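Local coordinates for histone-lysine N-methyltransferase family member SUVH9 (Arabidopsis thaliana, PDB 4NJ5), which plays a role in gene silencing and, lacking methyltransferase activity, may bind methylated DNA and recruit RNA polymerase V to chromatin, at residues M21-L26 / G49-A54; L26-M31 / N327-R332; M57-D60 / N66-K69. All coordinates share one frame; numbering follows the deposited sequence.

Contact 1: residues M21-L26 / G49-A54; sequences MIYDSL and GKAGKA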
loop_
_atom_site.group_PDB
_atom_site.type_symbol
_atom_site.label_atom_id
_atom_site.label_comp_id
_atom_site.label_asym_id
_atom_site.label_seq_id
_atom_site.Cartn_x
_atom_site.Cartn_y
_atom_site.Cartn_z
ATOM N N MET A 21 -3.790 9.717 1.997
ATOM C CA MET A 21 -2.554 10.194 2.617
ATOM C C MET A 21 -2.817 10.805 3.993
ATOM O O MET A 21 -2.091 10.532 4.964
ATOM C CB MET A 21 -1.856 11.208 1.716
ATOM C CG MET A 21 -0.708 10.634 0.917
ATOM S SD MET A 21 0.278 11.950 0.188
ATOM C CE MET A 21 -0.883 12.579 -1.023
ATOM N N ILE A 22 -3.861 11.626 4.073
ATOM C CA ILE A 22 -4.263 12.201 5.350
ATOM C C ILE A 22 -4.643 11.117 6.354
ATOM O O ILE A 22 -4.168 11.124 7.492
ATOM C CB ILE A 22 -5.437 13.185 5.196
ATOM C CG1 ILE A 22 -4.970 14.467 4.502
ATOM C CG2 ILE A 22 -6.038 13.518 6.554
ATOM C CD1 ILE A 22 -6.048 15.529 4.399
ATOM N N TYR A 23 -5.487 10.179 5.930
ATOM C CA TYR A 23 -5.941 9.119 6.828
ATOM C C TYR A 23 -4.780 8.316 7.425
ATOM O O TYR A 23 -4.652 8.207 8.651
ATOM C CB TYR A 23 -6.937 8.190 6.125
ATOM C CG TYR A 23 -7.441 7.071 7.009
ATOM C CD1 TYR A 23 -8.447 7.293 7.942
ATOM C CD2 TYR A 23 -6.911 5.794 6.909
ATOM C CE1 TYR A 23 -8.907 6.273 8.752
ATOM C CE2 TYR A 23 -7.362 4.768 7.718
ATOM C CZ TYR A 23 -8.360 5.012 8.635
ATOM O OH TYR A 23 -8.808 3.990 9.437
ATOM N N ASP A 24 -3.927 7.773 6.561
ATOM C CA ASP A 24 -2.803 6.967 7.034
ATOM C C ASP A 24 -1.789 7.765 7.866
ATOM O O ASP A 24 -1.246 7.248 8.854
ATOM C CB ASP A 24 -2.123 6.232 5.874
ATOM C CG ASP A 24 -2.897 4.997 5.436
ATOM O OD1 ASP A 24 -3.439 4.295 6.317
ATOM O OD2 ASP A 24 -2.967 4.730 4.216
ATOM N N SER A 25 -1.544 9.019 7.483
ATOM C CA SER A 25 -0.669 9.873 8.286
ATOM C C SER A 25 -1.235 10.086 9.688
ATOM O O SER A 25 -0.505 10.016 10.680
ATOM C CB SER A 25 -0.443 11.222 7.608
ATOM O OG SER A 25 0.223 11.053 6.374
ATOM N N LEU A 26 -2.539 10.342 9.759
ATOM C CA LEU A 26 -3.218 10.558 11.034
ATOM C C LEU A 26 -3.134 9.315 11.919
ATOM O O LEU A 26 -2.772 9.408 13.100
ATOM C CB LEU A 26 -4.681 10.935 10.802
ATOM C CG LEU A 26 -5.319 11.994 11.703
ATOM C CD1 LEU A 26 -6.826 11.783 11.733
ATOM C CD2 LEU A 26 -4.747 11.974 13.115
ATOM N N GLY A 49 -8.433 0.379 17.003
ATOM C CA GLY A 49 -8.899 1.524 17.757
ATOM C C GLY A 49 -8.350 2.828 17.204
ATOM O O GLY A 49 -9.074 3.822 17.099
ATOM N N LYS A 50 -7.069 2.825 16.843
ATOM C CA LYS A 50 -6.439 4.017 16.281
ATOM C C LYS A 50 -6.981 4.329 14.887
ATOM O O LYS A 50 -7.102 5.492 14.500
ATOM C CB LYS A 50 -4.916 3.869 16.259
ATOM C CG LYS A 50 -4.207 4.666 17.346
ATOM C CD LYS A 50 -4.902 4.533 18.689
ATOM C CE LYS A 50 -4.307 5.497 19.705
ATOM N NZ LYS A 50 -5.208 5.730 20.867
ATOM N N ALA A 51 -7.319 3.280 14.144
ATOM C CA ALA A 51 -7.961 3.437 12.851
ATOM C C ALA A 51 -9.323 4.113 13.010
ATOM O O ALA A 51 -9.654 5.054 12.280
ATOM C CB ALA A 51 -8.114 2.087 12.183
ATOM N N GLY A 52 -10.103 3.631 13.974
ATOM C CA GLY A 52 -11.411 4.193 14.253
ATOM C C GLY A 52 -11.324 5.640 14.699
ATOM O O GLY A 52 -12.146 6.477 14.310
ATOM N N LYS A 53 -10.317 5.939 15.514
ATOM C CA LYS A 53 -10.121 7.302 15.985
ATOM C C LYS A 53 -9.744 8.235 14.838
ATOM O O LYS A 53 -10.252 9.356 14.749
ATOM C CB LYS A 53 -9.063 7.358 17.086
ATOM C CG LYS A 53 -9.056 8.673 17.843
ATOM C CD LYS A 53 -10.458 9.025 18.315
ATOM C CE LYS A 53 -10.454 10.219 19.254
ATOM N NZ LYS A 53 -9.914 11.441 18.599
ATOM N N ALA A 54 -8.858 7.767 13.961
ATOM C CA ALA A 54 -8.484 8.539 12.779
ATOM C C ALA A 54 -9.724 8.835 11.936
ATOM O O ALA A 54 -9.928 9.965 11.477
ATOM C CB ALA A 54 -7.445 7.793 11.962
#

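Contact 2: residues L26-M31 / N327-R332; sequences LRMFLM and NGTLIR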
loop_
_atom_site.group_PDB
_atom_site.type_symbol
_atom_site.label_atom_id
_atom_site.label_comp_id
_atom_site.label_asym_id
_atom_site.label_seq_id
_atom_site.Cartn_x
_atom_site.Cartn_y
_atom_site.Cartn_z
ATOM N N LEU A 26 -2.539 10.342 9.759
ATOM C CA LEU A 26 -3.218 10.558 11.034
ATOM C C LEU A 26 -3.134 9.315 11.919
ATOM O O LEU A 26 -2.772 9.408 13.100
ATOM C CB LEU A 26 -4.681 10.935 10.802
ATOM C CG LEU A 26 -5.319 11.994 11.703
ATOM C CD1 LEU A 26 -6.826 11.783 11.733
ATOM C CD2 LEU A 26 -4.747 11.974 13.115
ATOM N N ARG A 27 -3.481 8.162 11.350
ATOM C CA ARG A 27 -3.334 6.895 12.062
ATOM C C ARG A 27 -1.939 6.775 12.653
ATOM O O ARG A 27 -1.778 6.555 13.857
ATOM C CB ARG A 27 -3.564 5.711 11.124
ATOM C CG ARG A 27 -4.987 5.211 11.040
ATOM C CD ARG A 27 -5.014 3.781 10.508
ATOM N NE ARG A 27 -4.094 3.589 9.387
ATOM C CZ ARG A 27 -2.946 2.919 9.464
ATOM N NH1 ARG A 27 -2.572 2.368 10.612
ATOM N NH2 ARG A 27 -2.172 2.803 8.391
ATOM N N MET A 28 -0.934 6.930 11.795
ATOM C CA MET A 28 0.451 6.791 12.229
ATOM C C MET A 28 0.791 7.767 13.354
ATOM O O MET A 28 1.540 7.432 14.272
ATOM C CB MET A 28 1.407 6.949 11.045
ATOM C CG MET A 28 1.358 5.776 10.072
ATOM S SD MET A 28 2.361 6.025 8.596
ATOM C CE MET A 28 3.989 6.208 9.329
ATOM N N PHE A 29 0.219 8.965 13.292
ATOM C CA PHE A 29 0.453 9.964 14.327
ATOM C C PHE A 29 -0.132 9.549 15.672
ATOM O O PHE A 29 0.517 9.693 16.709
ATOM C CB PHE A 29 -0.120 11.319 13.918
ATOM C CG PHE A 29 -0.102 12.336 15.024
ATOM C CD1 PHE A 29 1.082 12.959 15.389
ATOM C CD2 PHE A 29 -1.267 12.664 15.702
ATOM C CE1 PHE A 29 1.107 13.891 16.408
ATOM C CE2 PHE A 29 -1.251 13.598 16.726
ATOM C CZ PHE A 29 -0.062 14.214 17.079
ATOM N N LEU A 30 -1.365 9.050 15.647
ATOM C CA LEU A 30 -2.026 8.569 16.857
ATOM C C LEU A 30 -1.240 7.416 17.473
ATOM O O LEU A 30 -1.104 7.311 18.713
ATOM C CB LEU A 30 -3.445 8.109 16.529
ATOM C CG LEU A 30 -4.368 9.236 16.075
ATOM C CD1 LEU A 30 -5.729 8.701 15.663
ATOM C CD2 LEU A 30 -4.508 10.268 17.188
ATOM N N MET A 31 -0.706 6.563 16.601
ATOM C CA MET A 31 0.162 5.476 17.042
ATOM C C MET A 31 1.473 5.987 17.659
ATOM O O MET A 31 1.937 5.457 18.668
ATOM C CB MET A 31 0.436 4.491 15.897
ATOM C CG MET A 31 -0.822 4.020 15.182
ATOM S SD MET A 31 -0.820 2.300 14.658
ATOM C CE MET A 31 -1.776 1.605 15.998
ATOM N N ASN A 327 6.639 0.468 13.383
ATOM C CA ASN A 327 6.245 -0.600 12.473
ATOM C C ASN A 327 7.164 -0.630 11.252
ATOM O O ASN A 327 6.955 -1.405 10.316
ATOM C CB ASN A 327 4.786 -0.428 12.047
ATOM C CG ASN A 327 4.167 -1.715 11.535
ATOM O OD1 ASN A 327 4.546 -2.810 11.951
ATOM N ND2 ASN A 327 3.203 -1.588 10.626
ATOM N N GLY A 328 8.184 0.223 11.272
ATOM C CA GLY A 328 9.156 0.294 10.193
ATOM C C GLY A 328 8.714 1.180 9.044
ATOM O O GLY A 328 9.307 1.157 7.966
ATOM N N THR A 329 7.672 1.972 9.283
ATOM C CA THR A 329 7.049 2.776 8.234
ATOM C C THR A 329 7.587 4.204 8.213
ATOM O O THR A 329 7.700 4.847 9.257
ATOM C CB THR A 329 5.513 2.814 8.413
ATOM O OG1 THR A 329 5.015 1.479 8.561
ATOM C CG2 THR A 329 4.841 3.467 7.218
ATOM N N LEU A 330 7.921 4.694 7.023
ATOM C CA LEU A 330 8.368 6.076 6.870
ATOM C C LEU A 330 7.257 7.034 7.295
ATOM O O LEU A 330 6.118 6.906 6.851
ATOM C CB LEU A 330 8.785 6.366 5.424
ATOM C CG LEU A 330 9.337 7.778 5.179
ATOM C CD1 LEU A 330 10.670 7.963 5.888
ATOM C CD2 LEU A 330 9.475 8.084 3.693
ATOM N N ILE A 331 7.595 7.990 8.157
ATOM C CA ILE A 331 6.623 8.965 8.644
ATOM C C ILE A 331 6.451 10.124 7.659
ATOM O O ILE A 331 5.331 10.460 7.272
ATOM C CB ILE A 331 7.018 9.508 10.033
ATOM C CG1 ILE A 331 7.113 8.362 11.047
ATOM C CG2 ILE A 331 6.015 10.555 10.501
ATOM C CD1 ILE A 331 7.702 8.764 12.392
ATOM N N ARG A 332 7.569 10.728 7.259
ATOM C CA ARG A 332 7.575 11.800 6.266
ATOM C C ARG A 332 8.865 11.741 5.443
ATOM O O ARG A 332 9.844 11.142 5.878
ATOM C CB ARG A 332 7.456 13.165 6.948
ATOM C CG ARG A 332 8.587 13.487 7.927
ATOM C CD ARG A 332 8.331 14.805 8.650
ATOM N NE ARG A 332 6.905 15.110 8.693
ATOM C CZ ARG A 332 6.080 14.748 9.672
ATOM N NH1 ARG A 332 6.530 14.069 10.717
ATOM N NH2 ARG A 332 4.800 15.073 9.603
#

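Contact 3: residues M57-D60 / N66-K69; sequences MMRD and NRDK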
loop_
_atom_site.group_PDB
_atom_site.type_symbol
_atom_site.label_atom_id
_atom_site.label_comp_id
_atom_site.label_asym_id
_atom_site.label_seq_id
_atom_site.Cartn_x
_atom_site.Cartn_y
_atom_site.Cartn_z
ATOM N N MET A 57 -12.002 11.490 13.789
ATOM C CA MET A 57 -11.345 12.785 13.681
ATOM C C MET A 57 -11.488 13.364 12.280
ATOM O O MET A 57 -11.714 14.561 12.122
ATOM C CB MET A 57 -9.868 12.676 14.049
ATOM C CG MET A 57 -9.623 12.440 15.521
ATOM S SD MET A 57 -7.867 12.309 15.882
ATOM C CE MET A 57 -7.319 13.969 15.490
ATOM N N MET A 58 -11.358 12.525 11.262
ATOM C CA MET A 58 -11.551 13.017 9.904
ATOM C C MET A 58 -13.012 13.360 9.636
ATOM O O MET A 58 -13.313 14.234 8.823
ATOM C CB MET A 58 -11.016 12.029 8.870
ATOM C CG MET A 58 -9.505 12.044 8.780
ATOM S SD MET A 58 -8.884 11.000 7.464
ATOM C CE MET A 58 -9.479 11.872 6.023
ATOM N N ARG A 59 -13.914 12.677 10.330
ATOM C CA ARG A 59 -15.331 12.968 10.199
ATOM C C ARG A 59 -15.637 14.348 10.758
ATOM O O ARG A 59 -16.382 15.118 10.151
ATOM C CB ARG A 59 -16.175 11.923 10.922
ATOM C CG ARG A 59 -17.668 12.156 10.775
ATOM C CD ARG A 59 -18.423 11.544 11.934
ATOM N NE ARG A 59 -17.823 11.920 13.210
ATOM C CZ ARG A 59 -17.615 11.073 14.211
ATOM N NH1 ARG A 59 -17.062 11.497 15.340
ATOM N NH2 ARG A 59 -17.961 9.799 14.083
ATOM N N ASP A 60 -15.059 14.660 11.915
ATOM C CA ASP A 60 -15.279 15.964 12.534
ATOM C C ASP A 60 -14.740 17.119 11.685
ATOM O O ASP A 60 -15.228 18.244 11.787
ATOM C CB ASP A 60 -14.661 16.014 13.933
ATOM C CG ASP A 60 -15.221 14.952 14.857
ATOM O OD1 ASP A 60 -16.415 14.608 14.720
ATOM O OD2 ASP A 60 -14.463 14.459 15.721
ATOM N N ASN A 66 -18.528 11.040 0.365
ATOM C CA ASN A 66 -19.877 10.472 0.421
ATOM C C ASN A 66 -20.423 10.480 1.848
ATOM O O ASN A 66 -20.877 9.458 2.361
ATOM C CB ASN A 66 -19.875 9.048 -0.148
ATOM C CG ASN A 66 -21.273 8.488 -0.349
ATOM O OD1 ASN A 66 -22.213 9.219 -0.658
ATOM N ND2 ASN A 66 -21.415 7.181 -0.169
ATOM N N ARG A 67 -20.337 11.638 2.494
ATOM C CA ARG A 67 -20.745 11.780 3.887
ATOM C C ARG A 67 -22.239 11.525 4.063
ATOM O O ARG A 67 -22.659 10.888 5.029
ATOM C CB ARG A 67 -20.385 13.176 4.399
ATOM C CG ARG A 67 -20.939 13.509 5.776
ATOM C CD ARG A 67 -20.279 12.680 6.863
ATOM N NE ARG A 67 -20.602 13.185 8.193
ATOM C CZ ARG A 67 -19.972 14.198 8.778
ATOM N NH1 ARG A 67 -20.330 14.595 9.991
ATOM N NH2 ARG A 67 -18.980 14.816 8.149
ATOM N N ASP A 68 -23.033 12.019 3.118
ATOM C CA ASP A 68 -24.484 11.897 3.194
ATOM C C ASP A 68 -24.995 10.563 2.649
ATOM O O ASP A 68 -26.204 10.310 2.645
ATOM C CB ASP A 68 -25.172 13.079 2.489
ATOM C CG ASP A 68 -24.725 13.249 1.044
ATOM O OD1 ASP A 68 -24.073 12.329 0.497
ATOM O OD2 ASP A 68 -25.035 14.303 0.448
ATOM N N LYS A 69 -24.071 9.722 2.182
ATOM C CA LYS A 69 -24.407 8.407 1.622
ATOM C C LYS A 69 -25.347 8.445 0.414
ATOM O O LYS A 69 -25.868 7.411 -0.003
ATOM C CB LYS A 69 -24.975 7.485 2.708
ATOM C CG LYS A 69 -23.957 6.535 3.320
ATOM C CD LYS A 69 -24.256 6.265 4.789
ATOM C CE LYS A 69 -25.728 5.968 5.007
ATOM N NZ LYS A 69 -26.176 4.816 4.179
#

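Contact 1: residues M21-L26 / G49-A54
Two helices near the start of the chain, 8-35 and 46-60, pack together here, with Tyr23 and Leu26 of the first closing round Ala51 and Ala54 of the second. The axes of the two short segments approach to 9.5 Å and run at 133° to each other, about midway between perpendicular and antiparallel. The backbones come nearest where Leu26 CA lies 5.9 Å from Ala54 CA, a spacing that favours a residue as small as alanine. Ala54 CB points at the first helix and is shared by two side chains: Tyr23 CE1 touches it at 3.8 Å and Leu26 CD1 at 4.0 Å. The same CD1 also rests 3.6 Å from Ala54 O. Tyr23 holds CG anti to its backbone N (chi1 180°), which sends the ring across the interface until its hydroxyl reaches the preceding turn of helix 46-60, at Ala51; there Tyr23 OH sits 3.2 Å from Ala51 O and close to Ala51 CB. Glu89 and Val92 of helix 87-92 also touch this ring. On another side of helix 8-35, Ser25 OG bonds back to Met21 O at 2.8 Å, on the face of that carbonyl opposite Ser25 N, and accepts from Gly425 N. A leucine in place of Tyr23 would probably leave Ala51 without its hydroxyl neighbour and open a gap beside Ala54. The contact is mainly apolar, small alanines admitting larger partners, while the tyrosine hydroxyl brings a polar atom beside a helix carbonyl in a buried interface.

Contact 2: residues L26-M31 / N327-R332
The helical turn 26-31 faces an irregular backbone at 327-332, the two coming nearest where Met28 CA lies 7.5 Å from Ile331 CA. One side chain spans that distance. Met28 sets CG anti to its carbonyl carbon (chi1 -71°), runs extended through chi2 and bends at chi3, and this brings its terminal methyl down on the loop. Met28 CE lies 3.3 Å from Leu330 O, 3.6 Å from Thr329 CG2 and 4.2 Å from Ile331 CG1, while its SD stays beside the threonine methyl at 3.8 Å. A long, flexible thioether suits a surface made of a carbonyl and two branched side chains. Thr329 divides its branches: CG2 meets the methionine, and OG1 is hydrogen-bonded to His382 NE2. Leu330 O likewise has a polar partner, the indole NE1 of Trp424, whose side chain also touches Met28. Leu330 CB points away from helix 8-35, and its side chain touches Ile470 and Gln472 of strand 469-475. The loop, part of the pre-SET region, with a zinc ion of its cluster about 13 Å from the Ile331 side chain, is therefore sandwiched between helix 8-35 and that strand of the SET domain.

Contact 3: residues M57-D60 / N66-K69
Arg67, on the loop that follows helix 46-60, reaches back to Arg59 in the last turn of that helix. The loop segment starts at Asn66, whose amide is held through both its polar atoms, ND2 by Gly94 O and OD1 by Ile71 N. Its carbonyl opens a type I beta turn, closed by the bond from Lys69 N to Asn66 O at 3.2 Å. Arg67 comes next, at the second position of the turn, where it can project outward to the helix. With CG anti to the backbone N (chi1 172°) and a bend at chi2, its chain lays one guanidinium face on the aliphatic part of Arg59: Arg59 CG lies over the centre of that face, 3.7 Å from Arg67 CZ. At the same time Arg67 NH2 comes to 3.3 Å from Arg59 O. Asp68 pairs with Arg70, and Lys69 ends the segment with NZ bonded to Asp104 OD1 and Phe105 O. On the helix, Arg59 bends at chi3 towards its own neighbour, and Arg59 NH1 makes a salt bridge with Asp60 OD1 at 3.2 Å; a weak bond from Arg59 NE goes to the same oxygen. The two guanidinium planes are 55° apart, and Arg59 NE stays 4.9 Å from Arg67 NH1. Both arginines touch a neighbouring molecule in the crystal, which may influence their poses. Arginine suits the helix position because its methylene gives a surface to stack on while its charged end pairs with Asp60, and the loop position because its long chain carries a flat cation to that surface. What meets is a cationic face, an aliphatic chain and, close to NH2, a backbone carbonyl; Asp60 probably offsets part of the like charge, and the carbonyl end of the helix is likely to favour a cation nearby.

Overall arrangement
Contacts 1 and 2 are buried and contact 3 lies at the surface, farther from the centre of the chain. Helix 8-35 is common to the first two, which share Leu26 and touch where Arg27 and Leu30 pack on residues of 49-54; helix 46-60 is common to contacts 1 and 3, with Met58 lying against Tyr23 and Ile22. The helix pair thus forms a continuous unit, joined by contact 2 to the pre-SET region and by contact 3 to the loop leading towards strand 83-84. Chemistry follows place: alanine, leucine, tyrosine and methionine serve the interior, whereas two arginines, one in a salt bridge with an aspartate, serve the periphery.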